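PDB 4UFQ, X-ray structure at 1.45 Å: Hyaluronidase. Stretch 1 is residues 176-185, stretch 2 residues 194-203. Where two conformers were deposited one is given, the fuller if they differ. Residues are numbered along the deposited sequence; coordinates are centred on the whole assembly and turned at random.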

# COMPACT_ATOMS: atom_id res chain seq x y z
N ARG B 176 24.14 10.43 4.44
CA ARG B 176 24.28 11.87 4.57
C ARG B 176 23.41 12.39 5.69
O ARG B 176 22.25 12.00 5.82
CB ARG B 176 23.92 12.58 3.26
CG ARG B 176 24.96 12.33 2.17
CD ARG B 176 24.56 12.82 0.81
NE ARG B 176 25.72 12.89 -0.09
CZ ARG B 176 25.78 13.58 -1.22
NH1 ARG B 176 24.72 14.20 -1.69
NH2 ARG B 176 26.92 13.60 -1.91
N ILE B 177 23.98 13.26 6.52
CA ILE B 177 23.27 13.86 7.63
C ILE B 177 23.36 15.36 7.44
O ILE B 177 24.46 15.93 7.48
CB ILE B 177 23.89 13.45 8.98
CG1 ILE B 177 23.88 11.92 9.12
CG2 ILE B 177 23.13 14.11 10.13
CD1 ILE B 177 24.64 11.42 10.35
N GLY B 178 22.22 16.03 7.22
CA GLY B 178 22.21 17.48 7.04
C GLY B 178 22.38 18.16 8.39
O GLY B 178 22.19 17.52 9.42
N ASN B 179 22.73 19.44 8.39
CA ASN B 179 22.84 20.14 9.67
C ASN B 179 21.49 20.16 10.37
O ASN B 179 20.45 20.44 9.76
CB ASN B 179 23.30 21.58 9.49
CG ASN B 179 24.77 21.72 9.04
OD1 ASN B 179 25.65 20.98 9.48
ND2 ASN B 179 25.01 22.66 8.14
N ALA B 180 21.48 19.89 11.68
CA ALA B 180 20.26 19.97 12.46
C ALA B 180 19.82 21.42 12.60
O ALA B 180 20.61 22.31 12.93
CB ALA B 180 20.46 19.36 13.81
N ALA B 181 18.54 21.69 12.36
CA ALA B 181 18.01 23.04 12.50
C ALA B 181 17.97 23.44 13.97
O ALA B 181 18.15 24.61 14.31
CB ALA B 181 16.64 23.16 11.87
N THR B 182 17.74 22.45 14.83
CA THR B 182 17.80 22.70 16.26
C THR B 182 18.69 21.66 16.92
O THR B 182 18.58 20.47 16.68
CB THR B 182 16.40 22.73 16.91
OG1 THR B 182 15.63 21.62 16.45
CG2 THR B 182 15.70 24.03 16.55
N VAL B 183 19.62 22.16 17.72
CA VAL B 183 20.58 21.29 18.40
C VAL B 183 19.84 20.44 19.44
O VAL B 183 19.11 20.96 20.26
CB VAL B 183 21.67 22.18 19.08
CG1 VAL B 183 22.56 21.36 19.95
CG2 VAL B 183 22.48 22.92 18.01
N PRO B 184 20.05 19.11 19.41
CA PRO B 184 19.42 18.28 20.45
C PRO B 184 19.78 18.66 21.88
O PRO B 184 20.92 19.06 22.13
CB PRO B 184 19.97 16.89 20.15
CG PRO B 184 20.19 16.90 18.66
CD PRO B 184 20.72 18.29 18.39
N THR B 185 18.84 18.53 22.81
CA THR B 185 19.08 18.77 24.23
C THR B 185 18.68 17.56 25.08
O THR B 185 18.65 17.64 26.31
CB THR B 185 18.31 19.99 24.73
OG1 THR B 185 16.91 19.79 24.53
CG2 THR B 185 18.74 21.27 23.99
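Stretch 2, residues 194-203: ALYASGGALL

A β-hairpin packs against a mostly irregular segment through two direct hydrogen bonds, three bridging waters and a run of small apolar contacts, burying 508 Å² in all. Stretch 2 runs as a strand from Ala-194 to Ser-198, turns back through a type I' turn from Ser-198 to Ala-201, and returns as a strand from Ala-201 to Leu-203; Tyr-196 and Leu-203 pair through both backbone N and O atoms. Its first strand crosses the bent path of stretch 1 obliquely; Ala-197 lies by Asn-179 (CA to CA 4.5 Å), and Ala-194 is the residue nearest Pro-184 (CA to CA 7.2 Å). Near the turn, Ala-180 N donates to Ala-197 O at 2.9 Å, almost straight at 172°. The Asn-179 side chain reaches the turn, where its OD1 accepts from Gly-200 N at 2.9 Å; Gly-199 N, 3.3 Å from the same OD1, is badly angled for a bond. Both turn glycines have positive phi, and at Gly-200 a CB would jam against the preceding carbonyl O. Waters add to the backbone link: one donates to Gly-178 O and accepts from Ala-197 N; another donates to Ala-180 O and to Ala-197 O, which already accepts from Ala-180 N. Ile-177 packs on the hairpin, its CD1 4.0 Å from Leu-195 CD2 and 4.1 Å from Leu-202 CD1, its CG2 4.0 Å from Ala-197 CB. At the far end Pro-184 lies over one face of the Tyr-196 ring, with CD 3.5 Å from the ring centroid and only 4° off the normal, a CH-pi contact; Pro-184 CB also meets Ala-194 CB at 4.2 Å. Val-183 CG1 approaches Tyr-196 OH at 3.8 Å, and a third water links that hydroxyl to Pro-184 O.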

# COMPACT_ATOMS: atom_id res chain seq x y z
N ALA B 194 22.23 10.88 20.68
CA ALA B 194 21.79 11.58 19.49
C ALA B 194 22.98 11.97 18.64
O ALA B 194 23.87 12.70 19.10
CB ALA B 194 20.98 12.81 19.88
N LEU B 195 22.97 11.54 17.38
CA LEU B 195 24.02 11.81 16.42
C LEU B 195 23.48 12.89 15.51
O LEU B 195 22.35 12.79 15.02
CB LEU B 195 24.32 10.55 15.61
CG LEU B 195 25.48 10.59 14.62
CD1 LEU B 195 26.83 10.71 15.33
CD2 LEU B 195 25.47 9.36 13.71
N TYR B 196 24.22 13.98 15.32
CA TYR B 196 23.74 15.06 14.48
C TYR B 196 24.87 15.82 13.87
O TYR B 196 26.01 15.74 14.35
CB TYR B 196 22.82 16.02 15.28
CG TYR B 196 23.45 16.71 16.46
CD1 TYR B 196 23.64 16.04 17.67
CD2 TYR B 196 23.86 18.02 16.38
CE1 TYR B 196 24.20 16.68 18.78
CE2 TYR B 196 24.42 18.67 17.47
CZ TYR B 196 24.60 17.99 18.66
OH TYR B 196 25.15 18.61 19.75
N ALA B 197 24.57 16.54 12.79
CA ALA B 197 25.51 17.45 12.18
C ALA B 197 25.23 18.88 12.62
O ALA B 197 24.08 19.29 12.81
CB ALA B 197 25.51 17.32 10.63
N SER B 198 26.32 19.63 12.80
CA SER B 198 26.24 21.01 13.25
C SER B 198 27.40 21.76 12.61
O SER B 198 28.57 21.41 12.83
CB SER B 198 26.31 21.04 14.77
OG SER B 198 26.01 22.35 15.23
N GLY B 199 27.09 22.76 11.80
CA GLY B 199 28.11 23.53 11.11
C GLY B 199 29.00 22.66 10.24
O GLY B 199 30.16 23.00 10.05
N GLY B 200 28.48 21.55 9.73
CA GLY B 200 29.24 20.65 8.87
C GLY B 200 30.04 19.57 9.61
O GLY B 200 30.60 18.68 8.99
N ALA B 201 30.09 19.68 10.94
CA ALA B 201 30.79 18.72 11.81
C ALA B 201 29.82 17.64 12.28
O ALA B 201 28.59 17.85 12.26
CB ALA B 201 31.38 19.44 12.99
N LEU B 202 30.35 16.50 12.71
CA LEU B 202 29.56 15.40 13.25
C LEU B 202 29.70 15.39 14.77
O LEU B 202 30.83 15.41 15.29
CB LEU B 202 30.04 14.08 12.63
CG LEU B 202 29.23 12.84 13.05
CD1 LEU B 202 27.81 12.89 12.50
CD2 LEU B 202 29.98 11.58 12.58
N LEU B 203 28.56 15.37 15.48
CA LEU B 203 28.52 15.46 16.94
C LEU B 203 27.71 14.33 17.53
O LEU B 203 26.78 13.83 16.88
CB LEU B 203 27.91 16.79 17.39
CG LEU B 203 28.78 18.06 17.33
CD1 LEU B 203 29.09 18.47 15.92
CD2 LEU B 203 28.14 19.22 18.08
O HOH W 1 21.71 16.57 12.01
O HOH W 2 22.84 21.59 14.42
O HOH W 3 23.47 18.47 22.01